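Local coordinates for protein DNA polymerase III subunit beta (Deinococcus radiodurans, PDB 4TRT) that probably serves as the beta sliding clamp, a ring-shaped head-to-tail homodimer around DNA that tethers DNA polymerases and other proteins and makes synthesis processive, at residues A124-R135 with L203-Y212; L189-L199 with M226-F235. All coordinates share one frame; numbering follows the deposited sequence.

Contact 1: A124-R135 with L203-Y212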
loop_
_atom_site.group_PDB
_atom_site.type_symbol
_atom_site.label_atom_id
_atom_site.label_comp_id
_atom_site.label_asym_id
_atom_site.label_seq_id
_atom_site.Cartn_x
_atom_site.Cartn_y
_atom_site.Cartn_z
ATOM N N ALA A 124 18.760 -30.288 19.692
ATOM C CA ALA A 124 19.324 -29.837 18.423
ATOM C C ALA A 124 19.615 -31.024 17.508
ATOM O O ALA A 124 20.727 -31.530 17.497
ATOM C CB ALA A 124 20.597 -29.038 18.675
ATOM N N ASP A 125 18.617 -31.453 16.738
ATOM C CA ASP A 125 18.769 -32.606 15.842
ATOM C C ASP A 125 19.533 -32.240 14.567
ATOM O O ASP A 125 20.377 -33.003 14.107
ATOM C CB ASP A 125 17.406 -33.214 15.490
ATOM C CG ASP A 125 16.740 -33.885 16.683
ATOM O OD1 ASP A 125 17.441 -34.602 17.432
ATOM O OD2 ASP A 125 15.517 -33.692 16.872
ATOM N N VAL A 126 19.227 -31.081 13.998
ATOM C CA VAL A 126 19.981 -30.544 12.867
ATOM C C VAL A 126 20.241 -29.072 13.116
ATOM O O VAL A 126 19.504 -28.418 13.854
ATOM C CB VAL A 126 19.218 -30.651 11.524
ATOM C CG1 VAL A 126 20.181 -30.965 10.384
ATOM C CG2 VAL A 126 18.135 -31.704 11.595
ATOM N N SER A 127 21.286 -28.561 12.484
ATOM C CA SER A 127 21.642 -27.154 12.543
ATOM C C SER A 127 21.971 -26.666 11.134
ATOM O O SER A 127 22.754 -27.290 10.431
ATOM C CB SER A 127 22.841 -26.977 13.468
ATOM O OG SER A 127 23.255 -25.627 13.533
ATOM N N LEU A 128 21.347 -25.575 10.704
ATOM C CA LEU A 128 21.709 -24.937 9.430
ATOM C C LEU A 128 21.684 -23.420 9.580
ATOM O O LEU A 128 21.344 -22.900 10.643
ATOM C CB LEU A 128 20.773 -25.380 8.287
ATOM C CG LEU A 128 19.313 -25.554 8.660
ATOM C CD1 LEU A 128 18.659 -24.186 8.728
ATOM C CD2 LEU A 128 18.585 -26.450 7.668
ATOM N N ASP A 129 22.059 -22.708 8.525
ATOM C CA ASP A 129 21.976 -21.252 8.546
ATOM C C ASP A 129 20.569 -20.785 8.161
ATOM O O ASP A 129 20.084 -21.102 7.075
ATOM C CB ASP A 129 22.993 -20.613 7.614
ATOM C CG ASP A 129 22.985 -19.103 7.722
ATOM O OD1 ASP A 129 23.683 -18.558 8.608
ATOM O OD2 ASP A 129 22.257 -18.464 6.943
ATOM N N GLY A 130 19.935 -20.018 9.050
ATOM C CA GLY A 130 18.565 -19.547 8.831
ATOM C C GLY A 130 18.372 -18.647 7.621
ATOM O O GLY A 130 17.336 -18.699 6.962
ATOM N N GLY A 131 19.367 -17.820 7.331
ATOM C CA GLY A 131 19.340 -16.952 6.153
ATOM C C GLY A 131 19.390 -17.737 4.849
ATOM O O GLY A 131 18.668 -17.431 3.910
ATOM N N GLU A 132 20.249 -18.750 4.802
ATOM C CA GLU A 132 20.344 -19.622 3.639
ATOM C C GLU A 132 19.018 -20.343 3.457
ATOM O O GLU A 132 18.479 -20.411 2.352
ATOM C CB GLU A 132 21.468 -20.647 3.806
ATOM C CG GLU A 132 22.883 -20.069 3.794
ATOM C CD GLU A 132 23.401 -19.748 2.404
ATOM O OE1 GLU A 132 22.672 -19.961 1.405
ATOM O OE2 GLU A 132 24.549 -19.268 2.313
ATOM N N LEU A 133 18.487 -20.874 4.552
ATOM C CA LEU A 133 17.229 -21.618 4.501
ATOM C C LEU A 133 16.067 -20.728 4.053
ATOM O O LEU A 133 15.251 -21.141 3.244
ATOM C CB LEU A 133 16.933 -22.242 5.862
ATOM C CG LEU A 133 15.641 -23.053 5.940
ATOM C CD1 LEU A 133 15.728 -24.248 4.996
ATOM C CD2 LEU A 133 15.418 -23.531 7.373
ATOM N N SER A 134 15.999 -19.513 4.580
ATOM C CA SER A 134 14.955 -18.565 4.213
ATOM C C SER A 134 14.979 -18.188 2.734
ATOM O O SER A 134 13.944 -18.170 2.078
ATOM C CB SER A 134 15.078 -17.296 5.054
ATOM O OG SER A 134 13.999 -16.416 4.770
ATOM N N ARG A 135 16.158 -17.875 2.209
ATOM C CA ARG A 135 16.264 -17.517 0.786
ATOM C C ARG A 135 15.948 -18.741 -0.102
ATOM O O ARG A 135 15.305 -18.593 -1.127
ATOM C CB ARG A 135 17.609 -16.826 0.471
ATOM C CG ARG A 135 17.541 -15.293 0.559
ATOM C CD ARG A 135 18.877 -14.580 0.408
ATOM N NE ARG A 135 19.506 -14.339 1.711
ATOM C CZ ARG A 135 20.399 -15.128 2.319
ATOM N NH1 ARG A 135 20.821 -16.251 1.758
ATOM N NH2 ARG A 135 20.881 -14.780 3.512
ATOM N N LEU A 203 12.879 -16.217 10.141
ATOM C CA LEU A 203 14.270 -16.646 9.989
ATOM C C LEU A 203 15.168 -15.442 9.709
ATOM O O LEU A 203 14.809 -14.560 8.946
ATOM C CB LEU A 203 14.405 -17.666 8.851
ATOM C CG LEU A 203 13.869 -19.071 9.148
ATOM C CD1 LEU A 203 13.654 -19.860 7.860
ATOM C CD2 LEU A 203 14.819 -19.801 10.096
ATOM N N LYS A 204 16.328 -15.404 10.350
ATOM C CA LYS A 204 17.345 -14.382 10.065
ATOM C C LYS A 204 18.691 -15.060 9.855
ATOM O O LYS A 204 18.817 -16.260 10.072
ATOM C CB LYS A 204 17.419 -13.369 11.208
ATOM C CG LYS A 204 16.202 -12.453 11.319
ATOM C CD LYS A 204 16.184 -11.366 10.248
ATOM C CE LYS A 204 14.785 -10.785 10.043
ATOM N NZ LYS A 204 13.832 -11.774 9.455
ATOM N N ASP A 205 19.687 -14.306 9.399
ATOM C CA ASP A 205 21.054 -14.827 9.304
ATOM C C ASP A 205 21.514 -15.357 10.659
ATOM O O ASP A 205 21.209 -14.777 11.704
ATOM C CB ASP A 205 22.031 -13.735 8.831
ATOM C CG ASP A 205 21.933 -13.454 7.343
ATOM O OD1 ASP A 205 21.309 -14.253 6.612
ATOM O OD2 ASP A 205 22.495 -12.432 6.898
ATOM N N GLY A 206 22.250 -16.460 10.635
ATOM C CA GLY A 206 22.689 -17.113 11.859
ATOM C C GLY A 206 22.078 -18.490 11.949
ATOM O O GLY A 206 21.329 -18.902 11.070
ATOM N N GLU A 207 22.367 -19.184 13.036
ATOM C CA GLU A 207 21.997 -20.581 13.174
ATOM C C GLU A 207 20.501 -20.796 13.439
ATOM O O GLU A 207 19.901 -20.118 14.267
ATOM C CB GLU A 207 22.813 -21.209 14.299
ATOM C CG GLU A 207 22.594 -22.704 14.473
ATOM C CD GLU A 207 23.516 -23.307 15.518
ATOM O OE1 GLU A 207 24.669 -22.836 15.624
ATOM O OE2 GLU A 207 23.089 -24.255 16.223
ATOM N N ALA A 208 19.922 -21.759 12.726
ATOM C CA ALA A 208 18.574 -22.231 12.973
ATOM C C ALA A 208 18.638 -23.717 13.316
ATOM O O ALA A 208 19.206 -24.503 12.559
ATOM C CB ALA A 208 17.718 -22.009 11.746
ATOM N N ARG A 209 18.059 -24.100 14.446
ATOM C CA ARG A 209 18.106 -25.482 14.932
ATOM C C ARG A 209 16.760 -26.178 14.760
ATOM O O ARG A 209 15.726 -25.605 15.085
ATOM C CB ARG A 209 18.494 -25.509 16.414
ATOM C CG ARG A 209 19.986 -25.312 16.673
ATOM C CD ARG A 209 20.340 -25.008 18.130
ATOM N NE ARG A 209 19.621 -23.868 18.713
ATOM C CZ ARG A 209 19.900 -22.574 18.519
ATOM N NH1 ARG A 209 20.892 -22.191 17.720
ATOM N NH2 ARG A 209 19.160 -21.647 19.128
ATOM N N PHE A 210 16.777 -27.416 14.271
ATOM C CA PHE A 210 15.562 -28.228 14.119
ATOM C C PHE A 210 15.480 -29.249 15.245
ATOM O O PHE A 210 16.467 -29.931 15.547
ATOM C CB PHE A 210 15.584 -29.021 12.805
ATOM C CG PHE A 210 15.374 -28.207 11.559
ATOM C CD1 PHE A 210 15.293 -26.823 11.573
ATOM C CD2 PHE A 210 15.284 -28.862 10.334
ATOM C CE1 PHE A 210 15.111 -26.118 10.398
ATOM C CE2 PHE A 210 15.102 -28.162 9.160
ATOM C CZ PHE A 210 15.003 -26.786 9.191
ATOM N N THR A 211 14.304 -29.362 15.851
ATOM C CA THR A 211 13.998 -30.451 16.763
ATOM C C THR A 211 12.861 -31.244 16.129
ATOM O O THR A 211 11.767 -30.705 15.934
ATOM C CB THR A 211 13.524 -29.939 18.141
ATOM O OG1 THR A 211 14.486 -29.022 18.677
ATOM C CG2 THR A 211 13.315 -31.107 19.100
ATOM N N TYR A 212 13.116 -32.519 15.829
ATOM C CA TYR A 212 12.107 -33.400 15.233
ATOM C C TYR A 212 11.099 -33.844 16.278
ATOM O O TYR A 212 11.461 -34.141 17.408
ATOM C CB TYR A 212 12.760 -34.650 14.642
ATOM C CG TYR A 212 13.780 -34.374 13.575
ATOM C CD1 TYR A 212 13.480 -33.535 12.507
ATOM C CD2 TYR A 212 15.041 -34.962 13.617
ATOM C CE1 TYR A 212 14.410 -33.285 11.521
ATOM C CE2 TYR A 212 15.980 -34.720 12.634
ATOM C CZ TYR A 212 15.657 -33.881 11.587
ATOM O OH TYR A 212 16.570 -33.638 10.595
HETATM O O HOH W 1 13.808 -14.498 6.563
#
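Strands 126-129 and 207-212 run antiparallel, their axes 4.6 Å apart at 152°, and Leu128 with Ala208 forms a hydrogen-bonded pair (Ala208 N to Leu128 O 2.8 Å, almost straight). At the start of strand 126-129, Asp125 and Val126 both face Phe210 in a classic beta bulge: Phe210 O accepts from Asp125 N at 2.9 Å and more weakly from Val126 N. Beside the bulge, the Asp125 carboxylate, which Gln123 also holds, accepts from Tyr212 N through the anti lone pair of OD2. In the central domain of the clamp, 126-129 is an outermost strand of its sheet and leads straight into helix 130-140. Asp129 is the N-cap of that helix: its OD2 accepts from Glu132 N at 2.9 Å, while Gly206 N, just before strand 207-212, donates to OD1 from above the carboxylate plane. On the face that carries Val126, Leu128, Ala208 and Phe210, Leu133, its CG anti to the backbone N (chi1 -180°), brings CD2 to the edge of the Phe210 ring, 3.8 Å from CZ. Leu128 CD2 meets that CZ obliquely. Farther along, Arg135 NH2 forms a salt bridge with Asp205 OD1 at 3.2 Å, and a water links Ser134 OG to Leu203 O.

Contact 2: L189-L199 with M226-F235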
loop_
_atom_site.group_PDB
_atom_site.type_symbol
_atom_site.label_atom_id
_atom_site.label_comp_id
_atom_site.label_asym_id
_atom_site.label_seq_id
_atom_site.Cartn_x
_atom_site.Cartn_y
_atom_site.Cartn_z
ATOM N N LEU A 189 11.985 -33.947 5.184
ATOM C CA LEU A 189 10.794 -33.344 5.785
ATOM C C LEU A 189 9.948 -32.737 4.669
ATOM O O LEU A 189 10.487 -32.326 3.653
ATOM C CB LEU A 189 11.197 -32.209 6.733
ATOM C CG LEU A 189 12.138 -32.534 7.900
ATOM C CD1 LEU A 189 12.642 -31.256 8.542
ATOM C CD2 LEU A 189 11.459 -33.412 8.932
ATOM N N ILE A 190 8.635 -32.699 4.865
ATOM C CA ILE A 190 7.738 -31.945 4.004
ATOM C C ILE A 190 6.993 -30.954 4.886
ATOM O O ILE A 190 6.241 -31.353 5.777
ATOM C CB ILE A 190 6.723 -32.829 3.258
ATOM C CG1 ILE A 190 7.454 -33.925 2.456
ATOM C CG2 ILE A 190 5.852 -31.948 2.359
ATOM C CD1 ILE A 190 6.544 -34.998 1.895
ATOM N N ILE A 191 7.221 -29.662 4.635
ATOM C CA ILE A 191 6.687 -28.576 5.455
ATOM C C ILE A 191 5.484 -27.925 4.750
ATOM O O ILE A 191 5.599 -27.535 3.606
ATOM C CB ILE A 191 7.762 -27.480 5.684
ATOM C CG1 ILE A 191 9.073 -28.083 6.190
ATOM C CG2 ILE A 191 7.252 -26.386 6.621
ATOM C CD1 ILE A 191 8.972 -28.695 7.559
ATOM N N PRO A 192 4.332 -27.788 5.437
ATOM C CA PRO A 192 3.184 -27.139 4.791
ATOM C C PRO A 192 3.554 -25.746 4.277
ATOM O O PRO A 192 4.285 -25.021 4.962
ATOM C CB PRO A 192 2.143 -27.073 5.909
ATOM C CG PRO A 192 2.518 -28.160 6.847
ATOM C CD PRO A 192 4.015 -28.224 6.806
ATOM N N ALA A 193 3.121 -25.403 3.063
ATOM C CA ALA A 193 3.536 -24.140 2.419
ATOM C C ALA A 193 3.220 -22.904 3.262
ATOM O O ALA A 193 4.044 -21.983 3.348
ATOM C CB ALA A 193 2.899 -23.981 1.045
ATOM N N ARG A 194 2.024 -22.848 3.840
ATOM C CA ARG A 194 1.662 -21.710 4.730
ATOM C C ARG A 194 2.567 -21.613 5.974
ATOM O O ARG A 194 2.830 -20.525 6.472
ATOM C CB ARG A 194 0.207 -21.778 5.172
ATOM C CG ARG A 194 -0.815 -21.483 4.086
ATOM C CD ARG A 194 -2.257 -21.722 4.536
ATOM N NE ARG A 194 -2.546 -21.129 5.870
ATOM C CZ ARG A 194 -2.802 -21.789 7.015
ATOM N NH1 ARG A 194 -2.852 -23.121 7.067
ATOM N NH2 ARG A 194 -3.023 -21.096 8.144
ATOM N N SER A 195 3.067 -22.739 6.458
ATOM C CA SER A 195 4.068 -22.714 7.530
ATOM C C SER A 195 5.448 -22.246 7.042
ATOM O O SER A 195 6.199 -21.593 7.784
ATOM C CB SER A 195 4.180 -24.087 8.191
ATOM O OG SER A 195 2.977 -24.402 8.841
ATOM N N VAL A 196 5.792 -22.553 5.793
ATOM C CA VAL A 196 6.997 -21.967 5.198
ATOM C C VAL A 196 6.898 -20.430 5.148
ATOM O O VAL A 196 7.868 -19.743 5.452
ATOM C CB VAL A 196 7.307 -22.569 3.815
ATOM C CG1 VAL A 196 8.371 -21.759 3.087
ATOM C CG2 VAL A 196 7.749 -24.011 3.973
ATOM N N ASP A 197 5.725 -19.899 4.808
ATOM C CA ASP A 197 5.514 -18.448 4.789
ATOM C C ASP A 197 5.804 -17.816 6.152
ATOM O O ASP A 197 6.417 -16.750 6.231
ATOM C CB ASP A 197 4.085 -18.097 4.391
ATOM C CG ASP A 197 3.764 -18.468 2.964
ATOM O OD1 ASP A 197 4.682 -18.497 2.122
ATOM O OD2 ASP A 197 2.582 -18.744 2.684
ATOM N N GLU A 198 5.367 -18.488 7.218
ATOM C CA GLU A 198 5.607 -18.001 8.568
ATOM C C GLU A 198 7.089 -18.099 8.900
ATOM O O GLU A 198 7.623 -17.211 9.552
ATOM C CB GLU A 198 4.787 -18.788 9.600
ATOM C CG GLU A 198 3.279 -18.740 9.391
ATOM C CD GLU A 198 2.703 -17.334 9.352
ATOM O OE1 GLU A 198 3.324 -16.374 9.874
ATOM O OE2 GLU A 198 1.607 -17.184 8.767
ATOM N N LEU A 199 7.734 -19.183 8.454
ATOM C CA LEU A 199 9.147 -19.397 8.714
ATOM C C LEU A 199 9.976 -18.300 8.062
ATOM O O LEU A 199 10.872 -17.751 8.686
ATOM C CB LEU A 199 9.609 -20.780 8.249
ATOM C CG LEU A 199 9.413 -21.933 9.227
ATOM C CD1 LEU A 199 9.666 -23.283 8.563
ATOM C CD2 LEU A 199 10.311 -21.742 10.445
ATOM N N MET A 226 9.514 -21.837 16.911
ATOM C CA MET A 226 8.269 -22.057 16.170
ATOM C C MET A 226 7.962 -23.530 16.097
ATOM O O MET A 226 8.841 -24.321 15.705
ATOM C CB MET A 226 8.369 -21.484 14.754
ATOM C CG MET A 226 7.080 -21.617 13.952
ATOM S SD MET A 226 7.169 -21.024 12.259
ATOM C CE MET A 226 6.955 -19.270 12.484
ATOM N N ASN A 227 6.728 -23.891 16.451
ATOM C CA ASN A 227 6.197 -25.233 16.228
ATOM C C ASN A 227 5.351 -25.224 14.963
ATOM O O ASN A 227 4.521 -24.323 14.765
ATOM C CB ASN A 227 5.310 -25.714 17.391
ATOM C CG ASN A 227 6.073 -25.935 18.682
ATOM O OD1 ASN A 227 7.275 -26.217 18.670
ATOM N ND2 ASN A 227 5.362 -25.839 19.817
ATOM N N LEU A 228 5.556 -26.230 14.117
ATOM C CA LEU A 228 4.743 -26.412 12.923
ATOM C C LEU A 228 4.510 -27.881 12.660
ATOM O O LEU A 228 5.266 -28.733 13.139
ATOM C CB LEU A 228 5.397 -25.798 11.702
ATOM C CG LEU A 228 6.853 -26.207 11.466
ATOM C CD1 LEU A 228 7.131 -26.598 10.020
ATOM C CD2 LEU A 228 7.781 -25.084 11.921
ATOM N N LYS A 229 3.457 -28.156 11.902
ATOM C CA LYS A 229 3.111 -29.504 11.524
ATOM C C LYS A 229 3.971 -29.901 10.347
ATOM O O LYS A 229 4.471 -29.047 9.628
ATOM C CB LYS A 229 1.651 -29.585 11.106
ATOM C CG LYS A 229 0.675 -29.299 12.221
ATOM C CD LYS A 229 -0.751 -29.300 11.699
ATOM C CE LYS A 229 -1.718 -28.822 12.766
ATOM N NZ LYS A 229 -2.975 -28.365 12.114
ATOM N N LEU A 230 4.160 -31.202 10.170
ATOM C CA LEU A 230 4.849 -31.732 9.006
ATOM C C LEU A 230 3.858 -32.617 8.253
ATOM O O LEU A 230 3.016 -33.251 8.876
ATOM C CB LEU A 230 6.043 -32.585 9.436
ATOM C CG LEU A 230 7.262 -31.870 10.009
ATOM C CD1 LEU A 230 8.313 -32.891 10.442
ATOM C CD2 LEU A 230 7.811 -30.885 8.991
ATOM N N LEU A 231 3.971 -32.683 6.929
ATOM C CA LEU A 231 3.089 -33.556 6.140
ATOM C C LEU A 231 3.655 -34.966 6.081
ATOM O O LEU A 231 4.874 -35.155 6.031
ATOM C CB LEU A 231 2.901 -33.011 4.726
ATOM C CG LEU A 231 2.323 -31.593 4.617
ATOM C CD1 LEU A 231 2.046 -31.256 3.148
ATOM C CD2 LEU A 231 1.054 -31.400 5.434
ATOM N N ASP A 232 2.753 -35.943 6.101
ATOM C CA ASP A 232 3.111 -37.343 5.972
ATOM C C ASP A 232 3.284 -37.725 4.511
ATOM O O ASP A 232 2.864 -37.008 3.610
ATOM C CB ASP A 232 2.025 -38.229 6.586
ATOM C CG ASP A 232 2.184 -38.387 8.077
ATOM O OD1 ASP A 232 3.064 -39.174 8.492
ATOM O OD2 ASP A 232 1.421 -37.750 8.831
ATOM N N GLY A 233 3.894 -38.876 4.289
ATOM C CA GLY A 233 4.073 -39.400 2.940
ATOM C C GLY A 233 5.448 -39.081 2.407
ATOM O O GLY A 233 6.198 -38.324 3.007
ATOM N N ASP A 234 5.775 -39.669 1.267
ATOM C CA ASP A 234 7.006 -39.366 0.573
ATOM C C ASP A 234 6.688 -38.376 -0.544
ATOM O O ASP A 234 5.761 -38.561 -1.333
ATOM C CB ASP A 234 7.621 -40.640 -0.033
ATOM C CG ASP A 234 8.162 -41.610 1.021
ATOM O OD1 ASP A 234 8.509 -41.179 2.139
ATOM O OD2 ASP A 234 8.269 -42.818 0.714
ATOM N N PHE A 235 7.475 -37.324 -0.620
ATOM C CA PHE A 235 7.421 -36.443 -1.775
ATOM C C PHE A 235 7.678 -37.226 -3.069
ATOM O O PHE A 235 8.540 -38.108 -3.099
ATOM C CB PHE A 235 8.455 -35.343 -1.614
ATOM C CG PHE A 235 8.124 -34.093 -2.365
ATOM C CD1 PHE A 235 7.168 -33.210 -1.879
ATOM C CD2 PHE A 235 8.767 -33.800 -3.547
ATOM C CE1 PHE A 235 6.874 -32.052 -2.572
ATOM C CE2 PHE A 235 8.460 -32.659 -4.249
ATOM C CZ PHE A 235 7.511 -31.781 -3.760
HETATM O O HOH W 2 7.606 -34.626 6.810
HETATM O O HOH W 3 1.924 -26.105 10.443
#
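Leu228 and Ile191 meet roughly perpendicular to each other, with Leu228 CD1 3.4 Å from Ile191 CG2, closer than carbons usually sit. They lie where helix 193-199 packs along strand 226-229, axes 8.9 Å apart and nearly antiparallel at 165°, a helix laid against the sheet in the central domain of the DNA clamp fold. Leu228 has CG wedged between its backbone N and carbonyl carbon (chi1 51°), and its CB faces Ser195. Leu189 brings CD2 to 3.5 Å from Leu230 CD1. Met226 reaches across with CG anti to the backbone N (chi1 -177°), then bends at its last torsion. Met226 SD lies 3.7 Å from Leu199 CD2, and Met226 CE touches Glu198 CB; Ile52 of strand 52-59 packs on both Met226 and Glu198.

The tight packing continues at buried Ile190, whose O accepts from Leu231 N at 2.9 Å, the one direct hydrogen bond between the segments; a water joins Ile190 N to Leu231 O. Pro192 CG lies against Leu231 CD2, the two side chains running antiparallel, and Pro192 CD sits 3.0 Å from Lys229 O, which is buried and has no hydrogen-bond partner in the model. Ile190 CD1 packs on Phe235 CB, 4.0 Å away, near the plane of the ring and off its edge, and also reaches Gly233 O.

The solvent side is looser. At the end of the strand the Lys229 side chain leads away from the helix segment to a salt bridge with Glu51, and Asp232 to Asp234 are exposed. A second water accepts from Lys229 N and lies 2.6 Å from Ser195 OG.

Overall arrangement
Contacts 1 and 2 lie within the central domain, their centres about 14 Å apart, and their segments alternate along the chain: helix 193-202 of contact 2 is followed directly by strand 207-212 of contact 1. Strands 126-129 and 207-212 of contact 1 belong to the same sheet as strand 224-229 of contact 2, with strand 216-220 between 207-212 and 224-229. The contacts meet at Leu189, which starts an outermost strand of a second sheet: its CD1 is 4.0 Å from Phe210 CD2, and its CD2 is 3.9 Å from Tyr212 CE1. Leu217 touches Phe210 of contact 1 as well as Ile191 and Leu230 of contact 2, extending one apolar interior between the sheets.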